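Local coordinates for protein dihydrodipicolinate synthase (Methanocaldococcus jannaschii DSM 2661, PDB 2YXG) that probably catalyses the condensation of pyruvate with aspartate semialdehyde, through a Schiff base, in the diaminopimelate route to lysine, and works as a homotetramer, at residues A[3-8]-A[33-38]; A[149-154]-A[177-182]; A[90-95]-A[123-128]; A[23-28]-A[258-263]; A[213-218]-A[225-230]. One frame throughout, in Å; residues are numbered along the deposited sequence.

Contact 1: residues A[3-8]-A[33-38]; sequences KGVYPA and NGVSGI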
# COMPACT_ATOMS: atom_id res chain seq x y z
N LYS A 3 -30.71 6.98 -8.91
CA LYS A 3 -30.17 7.40 -10.23
C LYS A 3 -29.75 8.86 -10.32
O LYS A 3 -30.48 9.74 -9.89
CB LYS A 3 -31.19 7.11 -11.32
CG LYS A 3 -30.59 7.14 -12.73
CD LYS A 3 -31.63 6.85 -13.86
CE LYS A 3 -30.99 6.02 -14.98
NZ LYS A 3 -31.76 6.10 -16.29
N GLY A 4 -28.58 9.13 -10.91
CA GLY A 4 -28.22 10.54 -11.11
C GLY A 4 -27.39 11.08 -9.98
O GLY A 4 -26.71 10.33 -9.30
N VAL A 5 -27.44 12.38 -9.77
CA VAL A 5 -26.48 13.08 -8.90
C VAL A 5 -27.08 13.40 -7.55
O VAL A 5 -28.16 14.05 -7.51
CB VAL A 5 -26.02 14.42 -9.53
CG1 VAL A 5 -25.26 15.27 -8.53
CG2 VAL A 5 -25.22 14.13 -10.80
N TYR A 6 -26.39 12.98 -6.47
CA TYR A 6 -26.81 13.26 -5.05
C TYR A 6 -25.70 13.94 -4.28
O TYR A 6 -24.76 13.29 -3.84
CB TYR A 6 -27.19 11.98 -4.29
CG TYR A 6 -28.28 11.16 -4.96
CD1 TYR A 6 -29.58 11.20 -4.49
CD2 TYR A 6 -27.98 10.31 -6.06
CE1 TYR A 6 -30.60 10.42 -5.10
CE2 TYR A 6 -28.97 9.52 -6.66
CZ TYR A 6 -30.28 9.60 -6.19
OH TYR A 6 -31.28 8.84 -6.79
N PRO A 7 -25.78 15.26 -4.13
CA PRO A 7 -24.64 15.85 -3.44
C PRO A 7 -24.63 15.51 -1.98
O PRO A 7 -25.70 15.42 -1.37
CB PRO A 7 -24.82 17.37 -3.60
CG PRO A 7 -26.26 17.52 -4.22
CD PRO A 7 -26.78 16.23 -4.63
N ALA A 8 -23.41 15.32 -1.45
CA ALA A 8 -23.23 15.10 -0.02
C ALA A 8 -23.06 16.48 0.54
O ALA A 8 -22.02 17.14 0.35
CB ALA A 8 -22.00 14.20 0.24
N ASN A 33 -31.05 23.34 -9.31
CA ASN A 33 -30.11 22.96 -10.33
C ASN A 33 -30.20 21.52 -10.79
O ASN A 33 -29.32 21.03 -11.52
CB ASN A 33 -28.70 23.41 -9.93
CG ASN A 33 -28.55 24.92 -10.08
OD1 ASN A 33 -28.62 25.71 -9.10
ND2 ASN A 33 -28.43 25.35 -11.31
N GLY A 34 -31.28 20.84 -10.38
CA GLY A 34 -31.60 19.57 -11.01
C GLY A 34 -31.04 18.31 -10.39
O GLY A 34 -31.17 17.24 -10.98
N VAL A 35 -30.48 18.41 -9.18
CA VAL A 35 -30.02 17.22 -8.45
C VAL A 35 -31.16 16.17 -8.24
O VAL A 35 -32.34 16.54 -8.18
CB VAL A 35 -29.26 17.57 -7.10
CG1 VAL A 35 -28.04 18.51 -7.36
CG2 VAL A 35 -30.18 18.13 -6.01
N SER A 36 -30.82 14.88 -8.15
CA SER A 36 -31.85 13.83 -7.86
C SER A 36 -32.24 13.70 -6.39
O SER A 36 -33.32 13.20 -6.04
CB SER A 36 -31.36 12.46 -8.30
OG SER A 36 -31.16 12.44 -9.67
N GLY A 37 -31.35 14.11 -5.52
CA GLY A 37 -31.53 13.91 -4.10
C GLY A 37 -30.38 14.53 -3.33
O GLY A 37 -29.40 15.03 -3.92
N ILE A 38 -30.51 14.47 -2.00
CA ILE A 38 -29.58 15.07 -1.09
C ILE A 38 -29.15 14.04 -0.04
O ILE A 38 -29.97 13.35 0.53
CB ILE A 38 -30.22 16.34 -0.46
CG1 ILE A 38 -30.35 17.42 -1.57
CG2 ILE A 38 -29.44 16.82 0.77
CD1 ILE A 38 -30.56 18.85 -1.10
O HOH W 1 -29.44 14.29 -11.21
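Val5 and Tyr6 run beside Val35 to Gly37 in parallel, with Ser36 N donating to Val5 O at 2.9 Å. This is the join between strands 4-7 and 37-40, the first two of the TIM barrel, and it continues in a backbone bond between Pro7 and Val39. A second backbone approach is the CA-H...O contact from Tyr6 CA to Gly37 O, 3.3 Å long.

Ser36 carries most of the polar load. Its hydroxyl stands anti to the carbonyl carbon (chi1 -63°), and OG donates to Lys3 O at 2.8 Å in the plane of that carbonyl. One water donates to the same OG and accepts from Val5 N, so the serine hydroxyl reaches Lys3 O directly and Val5 N through the water.

Ser36 CB also sits over a face of the Tyr6 ring, displaced toward the rim, 4.0 Å from the centroid in a CH-pi contact. The phenol OH accepts from Lys3 N and is bonded to Gln71 as well, which would hold the ring in this orientation. Tyr6 also touches Ile201, a predicted pyruvate-binding residue on strand 199-202. Glycine suits position 37, because Gly37 CA lies 3.4 Å from Tyr6 CD1 and a side chain would collide with the ring. Beyond it, Pro7 CG packs on Val35 CG1 at 3.7 Å.

Contact 2: residues A[149-154]-A[177-182]; sequences LLAEEY and AKITVL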
# COMPACT_ATOMS: atom_id res chain seq x y z
N LEU A 149 -24.36 -11.43 -0.47
CA LEU A 149 -25.11 -12.04 0.67
C LEU A 149 -26.11 -11.09 1.28
O LEU A 149 -27.28 -11.44 1.44
CB LEU A 149 -24.16 -12.57 1.77
CG LEU A 149 -23.19 -13.67 1.29
CD1 LEU A 149 -22.09 -13.96 2.33
CD2 LEU A 149 -23.90 -14.98 0.83
N LEU A 150 -25.67 -9.87 1.59
CA LEU A 150 -26.61 -8.82 2.08
C LEU A 150 -27.86 -8.63 1.23
O LEU A 150 -29.00 -8.67 1.73
CB LEU A 150 -25.89 -7.48 2.24
CG LEU A 150 -24.99 -7.51 3.48
CD1 LEU A 150 -23.96 -6.32 3.54
CD2 LEU A 150 -25.86 -7.57 4.70
N ALA A 151 -27.63 -8.40 -0.07
CA ALA A 151 -28.70 -8.14 -1.01
C ALA A 151 -29.57 -9.39 -1.17
O ALA A 151 -30.79 -9.28 -1.25
CB ALA A 151 -28.14 -7.70 -2.36
N GLU A 152 -28.95 -10.57 -1.23
CA GLU A 152 -29.73 -11.82 -1.28
C GLU A 152 -30.65 -11.99 -0.08
O GLU A 152 -31.74 -12.52 -0.24
CB GLU A 152 -28.86 -13.06 -1.50
CG GLU A 152 -28.27 -13.13 -2.94
CD GLU A 152 -27.20 -14.22 -3.16
OE1 GLU A 152 -26.54 -14.69 -2.17
OE2 GLU A 152 -27.01 -14.58 -4.37
N GLU A 153 -30.23 -11.52 1.11
CA GLU A 153 -31.09 -11.64 2.28
C GLU A 153 -32.09 -10.51 2.52
O GLU A 153 -33.21 -10.72 3.02
CB GLU A 153 -30.28 -11.83 3.57
CG GLU A 153 -31.22 -11.95 4.76
CD GLU A 153 -30.65 -12.68 5.97
OE1 GLU A 153 -29.41 -12.92 6.08
OE2 GLU A 153 -31.48 -13.00 6.85
N TYR A 154 -31.67 -9.30 2.20
CA TYR A 154 -32.43 -8.13 2.56
C TYR A 154 -32.84 -7.36 1.33
O TYR A 154 -31.98 -6.75 0.64
CB TYR A 154 -31.60 -7.25 3.47
CG TYR A 154 -31.21 -7.95 4.74
CD1 TYR A 154 -32.14 -8.11 5.79
CD2 TYR A 154 -29.93 -8.49 4.89
CE1 TYR A 154 -31.77 -8.78 6.99
CE2 TYR A 154 -29.55 -9.17 6.07
CZ TYR A 154 -30.46 -9.29 7.12
OH TYR A 154 -30.08 -9.93 8.27
N ALA A 177 -23.55 -8.70 -7.75
CA ALA A 177 -24.41 -8.01 -6.75
C ALA A 177 -25.94 -7.99 -6.89
O ALA A 177 -26.67 -8.34 -5.92
CB ALA A 177 -23.94 -6.60 -6.64
N LYS A 178 -26.42 -7.55 -8.06
CA LYS A 178 -27.74 -6.98 -8.16
C LYS A 178 -27.90 -6.03 -6.97
O LYS A 178 -28.68 -6.27 -6.02
CB LYS A 178 -28.85 -8.03 -8.16
CG LYS A 178 -28.57 -9.33 -8.94
CD LYS A 178 -29.18 -10.50 -8.15
CE LYS A 178 -28.55 -10.63 -6.74
NZ LYS A 178 -27.21 -11.27 -6.76
N ILE A 179 -27.07 -4.98 -6.98
CA ILE A 179 -27.37 -3.75 -6.30
C ILE A 179 -27.02 -2.70 -7.33
O ILE A 179 -26.22 -2.94 -8.23
CB ILE A 179 -26.50 -3.52 -5.02
CG1 ILE A 179 -25.13 -4.16 -5.16
CG2 ILE A 179 -27.16 -4.08 -3.79
CD1 ILE A 179 -24.16 -3.39 -5.92
N THR A 180 -27.60 -1.51 -7.17
CA THR A 180 -27.17 -0.33 -7.89
C THR A 180 -25.80 0.15 -7.40
O THR A 180 -25.54 0.24 -6.17
CB THR A 180 -28.18 0.74 -7.71
OG1 THR A 180 -29.44 0.23 -8.13
CG2 THR A 180 -27.84 1.99 -8.51
N VAL A 181 -24.90 0.40 -8.34
CA VAL A 181 -23.64 1.05 -7.95
C VAL A 181 -23.73 2.56 -8.12
O VAL A 181 -24.07 3.01 -9.20
CB VAL A 181 -22.40 0.47 -8.72
CG1 VAL A 181 -21.13 1.28 -8.39
CG2 VAL A 181 -22.23 -1.05 -8.44
N LEU A 182 -23.46 3.32 -7.05
CA LEU A 182 -23.22 4.77 -7.14
C LEU A 182 -21.71 5.09 -6.96
O LEU A 182 -21.02 4.48 -6.13
CB LEU A 182 -24.03 5.58 -6.11
CG LEU A 182 -25.55 5.29 -6.14
CD1 LEU A 182 -26.29 5.80 -4.89
CD2 LEU A 182 -26.21 5.79 -7.45
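Ala151 and Ile179 make the apolar part of this small contact between the last turn of helix 144-153 and the link from helix 168-177 into strand 180-183. The methyl CB of Ala151 points at the link and meets Ile179 CG2 at 4.0 Å. That branch of the isoleucine stands anti to its carbonyl carbon, while the side chain also packs on Leu173 and Val160.

Backbone oxygens supply the next kind of neighbour. Ala151 CB lies 3.9 Å from Ala177 O and 4.0 Å from Lys178 O, so a single methyl rests against two successive carbonyls where the chain leaves its helix. Lys178 makes that exit with a positive phi (44°), the first residue to depart from helical angles.

The charged pair is looser. Glu152 OE2 and Lys178 NZ are 4.1 Å apart, beyond a salt bridge, and each is engaged more closely by other partners. Glu152 OE2 forms a salt bridge with Lys148, whereas the bent Lys178 chain folds back so that NZ bonds to Asp176 O and, weakly, to Ala177 O at 3.1 Å. The pair probably adds no more than a weak electrostatic attraction.

No hydrogen bond joins the two segments. Light packing of a helix end against the turn that feeds a neighbouring strand belongs to the outer layer of the TIM barrel, with the Ile179 side chain about 10 Å from that of Lys161, the predicted Schiff-base residue.

Contact 3: residues A[90-95]-A[123-128]; sequences FAEDVG and ESINLP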
# COMPACT_ATOMS: atom_id res chain seq x y z
N PHE A 90 -34.23 6.44 13.52
CA PHE A 90 -34.51 7.85 13.50
C PHE A 90 -34.71 8.44 12.08
O PHE A 90 -35.62 9.23 11.85
CB PHE A 90 -33.45 8.68 14.20
CG PHE A 90 -33.72 10.16 14.05
CD1 PHE A 90 -34.63 10.81 14.92
CD2 PHE A 90 -33.15 10.90 12.99
CE1 PHE A 90 -34.90 12.16 14.78
CE2 PHE A 90 -33.44 12.24 12.83
CZ PHE A 90 -34.31 12.88 13.73
N ALA A 91 -33.85 8.06 11.13
CA ALA A 91 -34.01 8.55 9.78
C ALA A 91 -35.39 8.12 9.23
O ALA A 91 -36.02 8.85 8.49
CB ALA A 91 -32.90 8.03 8.92
N GLU A 92 -35.84 6.93 9.58
CA GLU A 92 -37.12 6.46 9.02
C GLU A 92 -38.29 7.24 9.65
O GLU A 92 -39.13 7.80 8.94
CB GLU A 92 -37.31 4.97 9.23
CG GLU A 92 -38.55 4.40 8.48
CD GLU A 92 -38.59 2.91 8.54
OE1 GLU A 92 -38.50 2.34 9.65
OE2 GLU A 92 -38.70 2.28 7.49
N ASP A 93 -38.26 7.33 10.97
CA ASP A 93 -39.24 8.02 11.77
C ASP A 93 -39.34 9.46 11.37
O ASP A 93 -40.42 9.99 11.35
CB ASP A 93 -38.86 7.97 13.25
CG ASP A 93 -39.06 6.59 13.91
OD1 ASP A 93 -39.61 5.63 13.28
OD2 ASP A 93 -38.64 6.48 15.11
N VAL A 94 -38.23 10.11 11.06
CA VAL A 94 -38.29 11.52 10.74
C VAL A 94 -38.73 11.82 9.30
O VAL A 94 -39.04 12.95 8.99
CB VAL A 94 -36.96 12.27 11.11
CG1 VAL A 94 -35.84 11.99 10.08
CG2 VAL A 94 -37.19 13.74 11.20
N GLY A 95 -38.78 10.82 8.41
CA GLY A 95 -39.27 11.12 7.03
C GLY A 95 -38.28 11.09 5.89
O GLY A 95 -38.64 11.46 4.76
N GLU A 123 -32.62 -5.01 9.13
CA GLU A 123 -33.75 -5.49 9.94
C GLU A 123 -34.46 -4.39 10.72
O GLU A 123 -35.62 -4.56 11.09
CB GLU A 123 -33.29 -6.56 10.93
CG GLU A 123 -33.18 -7.97 10.29
CD GLU A 123 -32.20 -8.92 11.01
OE1 GLU A 123 -31.98 -8.77 12.25
OE2 GLU A 123 -31.61 -9.80 10.31
N SER A 124 -33.77 -3.28 10.99
CA SER A 124 -34.30 -2.23 11.85
C SER A 124 -35.31 -1.30 11.15
O SER A 124 -36.09 -0.60 11.82
CB SER A 124 -33.16 -1.40 12.50
OG SER A 124 -32.57 -0.45 11.59
N ILE A 125 -35.30 -1.27 9.83
CA ILE A 125 -36.07 -0.27 9.10
C ILE A 125 -36.58 -0.87 7.83
O ILE A 125 -36.11 -1.93 7.43
CB ILE A 125 -35.21 0.98 8.74
CG1 ILE A 125 -34.02 0.61 7.82
CG2 ILE A 125 -34.76 1.70 10.03
CD1 ILE A 125 -33.20 1.83 7.32
N ASN A 126 -37.54 -0.17 7.19
CA ASN A 126 -37.99 -0.54 5.88
C ASN A 126 -37.45 0.33 4.71
O ASN A 126 -37.57 -0.06 3.56
CB ASN A 126 -39.53 -0.71 5.85
CG ASN A 126 -39.97 -2.02 6.59
OD1 ASN A 126 -40.80 -1.96 7.50
ND2 ASN A 126 -39.34 -3.17 6.24
N LEU A 127 -36.83 1.45 5.02
CA LEU A 127 -36.14 2.29 4.01
C LEU A 127 -35.12 1.54 3.15
O LEU A 127 -34.48 0.61 3.61
CB LEU A 127 -35.45 3.48 4.69
CG LEU A 127 -36.37 4.41 5.46
CD1 LEU A 127 -35.63 5.71 5.81
CD2 LEU A 127 -37.64 4.67 4.59
N PRO A 128 -34.95 1.97 1.89
CA PRO A 128 -33.80 1.48 1.12
C PRO A 128 -32.51 1.92 1.81
O PRO A 128 -32.46 2.97 2.46
CB PRO A 128 -33.94 2.20 -0.22
CG PRO A 128 -35.38 2.72 -0.31
CD PRO A 128 -35.80 2.92 1.14
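Glu92 reaches from helix 81-94 to the backbone of Asn126 and Leu127, just past the end of helix 111-124, and this one side chain supplies both hydrogen bonds of the contact. Asn126 N donates to Glu92 OE2 at 2.7 Å, arriving on the syn side but 27° out of the carboxylate plane. The next amide, Leu127 N, gives the same oxygen a weak bond of 3.2 Å. Two consecutive N-H groups thus converge on a single oxygen. The glutamate spans the distance because CG stands anti to the backbone N (chi1 -172°) and the chain stays extended beyond it.

Van der Waals contacts line the same side chain. Leu127 CG packs against Glu92 CG at 3.7 Å, and its CD1 comes within 3.6 Å of Glu92 CA, so the leucine covers the aliphatic part of the glutamate. The other carboxylate oxygen, OE1, lies beside Ile125, 3.6 Å from its CA and 3.7 Å from its CB. Nearby, Ser124 rests on Ile85, Ser88 and Val89 of helix 81-94, which extends the junction between these two outer barrel helices.

An alanine in place of Glu92 would probably leave Asn126 N and Leu127 N without this acceptor and open a gap beside Leu127 CG, letting the loop shift.

No cationic side chain of either segment meets the carboxylate; its charge is probably offset in part by the two peptide dipoles directed at OE2, so the helix is joined to the loop through main-chain N-H groups rather than through the side chain of Asn126.

Contact 4: residues A[23-28]-A[258-263]; sequences LEENIN and GRPAGE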
# COMPACT_ATOMS: atom_id res chain seq x y z
N LEU A 23 -28.32 26.34 5.44
CA LEU A 23 -28.66 24.99 5.05
C LEU A 23 -29.86 24.95 4.07
O LEU A 23 -29.79 24.34 2.99
CB LEU A 23 -28.91 24.13 6.30
CG LEU A 23 -29.14 22.62 6.20
CD1 LEU A 23 -27.85 21.87 5.73
CD2 LEU A 23 -29.55 22.11 7.55
N GLU A 24 -30.93 25.64 4.42
CA GLU A 24 -32.11 25.76 3.54
C GLU A 24 -31.78 26.30 2.16
O GLU A 24 -32.18 25.73 1.13
CB GLU A 24 -33.13 26.70 4.19
CG GLU A 24 -34.43 26.82 3.43
CD GLU A 24 -35.54 27.46 4.28
OE1 GLU A 24 -35.22 28.30 5.17
OE2 GLU A 24 -36.71 27.12 4.06
N GLU A 25 -31.07 27.43 2.17
CA GLU A 25 -30.62 28.10 0.99
C GLU A 25 -29.72 27.19 0.14
O GLU A 25 -29.86 27.14 -1.09
CB GLU A 25 -29.95 29.42 1.41
CG GLU A 25 -28.69 29.77 0.64
CD GLU A 25 -28.21 31.22 0.82
OE1 GLU A 25 -28.41 31.85 1.91
OE2 GLU A 25 -27.60 31.72 -0.17
N ASN A 26 -28.84 26.41 0.79
CA ASN A 26 -28.02 25.42 0.00
C ASN A 26 -28.90 24.36 -0.63
O ASN A 26 -28.77 24.03 -1.80
CB ASN A 26 -26.95 24.74 0.85
CG ASN A 26 -25.84 25.64 1.20
OD1 ASN A 26 -25.63 26.65 0.56
ND2 ASN A 26 -25.08 25.27 2.24
N ILE A 27 -29.83 23.85 0.16
CA ILE A 27 -30.77 22.84 -0.36
C ILE A 27 -31.53 23.30 -1.59
O ILE A 27 -31.52 22.61 -2.63
CB ILE A 27 -31.72 22.36 0.72
CG1 ILE A 27 -30.86 21.64 1.78
CG2 ILE A 27 -32.76 21.38 0.11
CD1 ILE A 27 -31.59 21.18 3.01
N ASN A 28 -32.16 24.45 -1.50
CA ASN A 28 -32.90 24.98 -2.67
C ASN A 28 -32.01 25.29 -3.85
O ASN A 28 -32.41 25.06 -5.00
CB ASN A 28 -33.66 26.25 -2.27
CG ASN A 28 -34.83 25.95 -1.41
OD1 ASN A 28 -35.11 26.67 -0.44
ND2 ASN A 28 -35.54 24.86 -1.74
N GLY A 258 -18.93 33.06 -1.50
CA GLY A 258 -19.92 33.68 -0.62
C GLY A 258 -21.22 32.90 -0.42
O GLY A 258 -22.27 33.50 -0.33
N ARG A 259 -21.16 31.57 -0.40
CA ARG A 259 -22.33 30.71 -0.14
C ARG A 259 -22.24 30.24 1.32
O ARG A 259 -21.16 30.28 1.91
CB ARG A 259 -22.38 29.52 -1.12
CG ARG A 259 -22.46 29.90 -2.62
CD ARG A 259 -23.22 28.86 -3.52
NE ARG A 259 -24.57 29.36 -3.92
CZ ARG A 259 -25.74 29.10 -3.30
NH1 ARG A 259 -25.82 28.32 -2.20
NH2 ARG A 259 -26.86 29.66 -3.78
N PRO A 260 -23.37 29.85 1.94
CA PRO A 260 -23.25 29.45 3.34
C PRO A 260 -22.35 28.23 3.50
O PRO A 260 -22.50 27.26 2.77
CB PRO A 260 -24.70 29.11 3.76
CG PRO A 260 -25.57 29.77 2.73
CD PRO A 260 -24.77 29.78 1.45
N ALA A 261 -21.39 28.33 4.43
CA ALA A 261 -20.51 27.23 4.86
C ALA A 261 -19.97 27.52 6.27
O ALA A 261 -20.17 26.75 7.21
CB ALA A 261 -19.36 27.00 3.83
N GLY A 262 -19.31 28.66 6.44
CA GLY A 262 -18.58 28.96 7.66
C GLY A 262 -17.38 28.04 7.99
O GLY A 262 -16.69 27.51 7.10
N GLU A 263 -17.14 27.87 9.29
CA GLU A 263 -15.91 27.27 9.78
C GLU A 263 -15.99 25.75 9.76
O GLU A 263 -17.09 25.16 9.75
CB GLU A 263 -15.62 27.71 11.22
CG GLU A 263 -15.79 29.24 11.54
CD GLU A 263 -14.90 30.20 10.71
OE1 GLU A 263 -13.69 29.86 10.47
OE2 GLU A 263 -15.42 31.30 10.32
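The guanidinium of Arg259 receives Asn26 OD1 at its edge, in plane, 3.2 Å from NH1, with the amide and guanidinium planes turned 47° from each other. Glu25 OE2 approaches the same group well out of its plane, 4.2 Å from NH2, where only the opposite charges attract. The guanidinium also makes a cation-pi contact with Phe29, one turn further along the helix.

The amide of Asn26 faces the loop with both its polar atoms. ND2 donates to Pro260 O over 3.3 Å in a nearly straight bond (170° at the hydrogen). The acceptor lies in the amide plane, whereas the donor sits above the plane of the proline carbonyl. OD1 in turn rests 3.4 Å from Pro260 CD, so the proline ring and its carbonyl both lie against the one amide. An alanine at Asn26 would probably leave Pro260 O without this donor and Arg259 NH1 without its oxygen neighbour, and weaken the hold of the loop on the helix at this point.

The Pro260 ring packs on the helix, where the end of Glu25 meets it, its CD 3.6 Å from Pro260 CG. The glutamate chain crosses the ring obliquely, with CG, CD and OE1 all close to Pro260 CG.

Helix 20-32 belongs to the outer layer of the TIM barrel, and residues 258-263 join two helices of the C-terminal region, helix 248-256 and helix 273-286. The contact is one of the places where the C-terminal helical region of a DapA-family enzyme packs on its (beta/alpha)8 barrel.

Contact 5: residues A[213-218]-A[225-230]; sequences VEMVNY and EKAREI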
# COMPACT_ATOMS: atom_id res chain seq x y z
N VAL A 213 -24.85 17.37 -12.83
CA VAL A 213 -26.09 16.74 -13.30
C VAL A 213 -26.07 16.51 -14.80
O VAL A 213 -26.44 15.44 -15.31
CB VAL A 213 -27.34 17.58 -12.92
CG1 VAL A 213 -28.53 17.26 -13.83
CG2 VAL A 213 -27.62 17.45 -11.39
N GLU A 214 -25.64 17.51 -15.54
CA GLU A 214 -25.71 17.31 -16.95
C GLU A 214 -24.62 16.35 -17.45
O GLU A 214 -24.89 15.53 -18.34
CB GLU A 214 -25.85 18.64 -17.69
CG GLU A 214 -24.62 19.37 -18.03
CD GLU A 214 -24.93 20.53 -19.07
OE1 GLU A 214 -25.68 21.52 -18.68
OE2 GLU A 214 -24.42 20.42 -20.26
N MET A 215 -23.44 16.34 -16.80
CA MET A 215 -22.38 15.40 -17.21
C MET A 215 -22.89 13.96 -16.97
O MET A 215 -22.74 13.09 -17.81
CB MET A 215 -21.10 15.59 -16.39
CG MET A 215 -19.94 14.64 -16.80
SD MET A 215 -18.65 14.65 -15.56
CE MET A 215 -19.40 13.49 -14.38
N VAL A 216 -23.49 13.76 -15.80
CA VAL A 216 -24.05 12.49 -15.41
C VAL A 216 -25.18 12.01 -16.32
O VAL A 216 -25.19 10.88 -16.76
CB VAL A 216 -24.42 12.51 -13.88
CG1 VAL A 216 -25.15 11.27 -13.45
CG2 VAL A 216 -23.12 12.57 -13.07
N ASN A 217 -26.13 12.89 -16.64
CA ASN A 217 -27.19 12.56 -17.62
C ASN A 217 -26.61 12.18 -18.97
O ASN A 217 -27.11 11.24 -19.61
CB ASN A 217 -28.18 13.71 -17.78
CG ASN A 217 -29.14 13.83 -16.60
OD1 ASN A 217 -29.37 12.86 -15.87
ND2 ASN A 217 -29.69 15.01 -16.41
N TYR A 218 -25.54 12.87 -19.42
CA TYR A 218 -24.90 12.43 -20.70
C TYR A 218 -24.31 11.03 -20.58
O TYR A 218 -24.49 10.19 -21.47
CB TYR A 218 -23.77 13.38 -21.16
CG TYR A 218 -24.23 14.67 -21.75
CD1 TYR A 218 -25.25 14.71 -22.71
CD2 TYR A 218 -23.63 15.88 -21.35
CE1 TYR A 218 -25.68 15.93 -23.24
CE2 TYR A 218 -24.04 17.10 -21.88
CZ TYR A 218 -25.05 17.14 -22.82
OH TYR A 218 -25.44 18.39 -23.36
N GLU A 225 -18.81 11.25 -25.34
CA GLU A 225 -18.22 12.45 -25.94
C GLU A 225 -18.62 13.71 -25.16
O GLU A 225 -17.78 14.50 -24.78
CB GLU A 225 -18.61 12.59 -27.41
CG GLU A 225 -17.88 13.72 -28.11
CD GLU A 225 -16.41 13.41 -28.42
OE1 GLU A 225 -15.96 12.25 -28.17
OE2 GLU A 225 -15.70 14.32 -28.92
N LYS A 226 -19.91 13.90 -24.91
CA LYS A 226 -20.31 15.06 -24.14
C LYS A 226 -20.09 14.97 -22.60
O LYS A 226 -19.84 16.01 -21.96
CB LYS A 226 -21.73 15.49 -24.51
CG LYS A 226 -21.82 15.72 -26.03
CD LYS A 226 -23.23 16.02 -26.56
CE LYS A 226 -23.72 17.43 -26.17
NZ LYS A 226 -22.62 18.46 -25.91
N ALA A 227 -20.16 13.76 -22.03
CA ALA A 227 -19.81 13.55 -20.62
C ALA A 227 -18.35 13.98 -20.45
O ALA A 227 -18.03 14.71 -19.51
CB ALA A 227 -20.05 12.09 -20.13
N ARG A 228 -17.50 13.59 -21.41
CA ARG A 228 -16.06 13.82 -21.30
C ARG A 228 -15.72 15.29 -21.28
O ARG A 228 -14.83 15.74 -20.57
CB ARG A 228 -15.37 13.24 -22.51
CG ARG A 228 -14.75 11.90 -22.35
CD ARG A 228 -14.09 11.57 -23.70
NE ARG A 228 -14.46 10.22 -24.00
CZ ARG A 228 -15.10 9.77 -25.06
NH1 ARG A 228 -15.40 10.53 -26.08
NH2 ARG A 228 -15.38 8.48 -25.07
N GLU A 229 -16.42 16.04 -22.11
CA GLU A 229 -16.22 17.45 -22.20
C GLU A 229 -16.40 18.13 -20.82
O GLU A 229 -15.62 19.00 -20.41
CB GLU A 229 -17.17 18.08 -23.25
CG GLU A 229 -16.65 19.49 -23.66
CD GLU A 229 -17.76 20.54 -23.81
OE1 GLU A 229 -18.46 20.55 -24.89
OE2 GLU A 229 -17.90 21.36 -22.85
N ILE A 230 -17.47 17.78 -20.12
CA ILE A 230 -17.71 18.36 -18.80
C ILE A 230 -16.76 17.78 -17.74
O ILE A 230 -16.28 18.49 -16.89
CB ILE A 230 -19.19 18.14 -18.36
CG1 ILE A 230 -20.15 18.83 -19.35
CG2 ILE A 230 -19.43 18.59 -16.90
CD1 ILE A 230 -21.59 18.80 -18.87
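Tyr218 lies across Lys226 and Ala227, and its atoms meet them in order. CB begins over the backbone, 3.7 Å from Ala227 N, with the Ala227 methyl a little further off. From there CG stands anti to the carbonyl carbon (chi1 -75°), which sends the ring out over Lys226. Lys226 CB sits squarely over one face, 3.7 Å from the ring centroid and 10° off the normal, a CH-pi contact. Ile230 CD1 lies near the ring edge, though its placement is doubtful. Over the same face as Lys226 CB, toward the opposite rim, CE1 meets Lys226 CE, because the lysine chain bends at chi3 and follows the phenol outward. At the tip, Tyr218 OH is 3.4 Å from Lys226 CE.

These contacts join helix 209-221 to helix 224-240 in an antiparallel helical hairpin with a very short turn; the axes of the two segments pass 8.0 Å apart, with 154° between their directions. The first helix packs Val213 and Val216 on Val5 of strand 4-7, while Arg228 on the second hydrogen-bonds to Ala194 O of a second subunit.

Deeper in the hairpin, Met215 takes over from the tyrosine. Its CB is pressed on Ile230 CG2 at 3.5 Å, a tight pair. Ala227 is reached both through its methyl and through its carbonyl, whose O lies 3.3 Å from Met215 CG.

How the contacts relate
Contact 1 is the buried one, joining two barrel strands by backbone and serine bonds, while contact 2 lies at the surface and contacts 3, 4 and 5 are partly buried. Contact 5 touches contact 1 through Val5 on Val213 and Val216, and contact 4 touches it through Ile27 on Ile38, so strands 4-7 and 37-40 are packed by helices 209-221 and 20-32, which lie far apart in sequence. Contacts 2 and 3 meet where Tyr154 OH is probably hydrogen-bonded to Glu123 OE2. Chemistry follows place: apolar and aromatic packing dominates contact 5, side-chain-to-backbone bonds mark contacts 3 and 4, and contact 2 has only light packing and a distant charge pair.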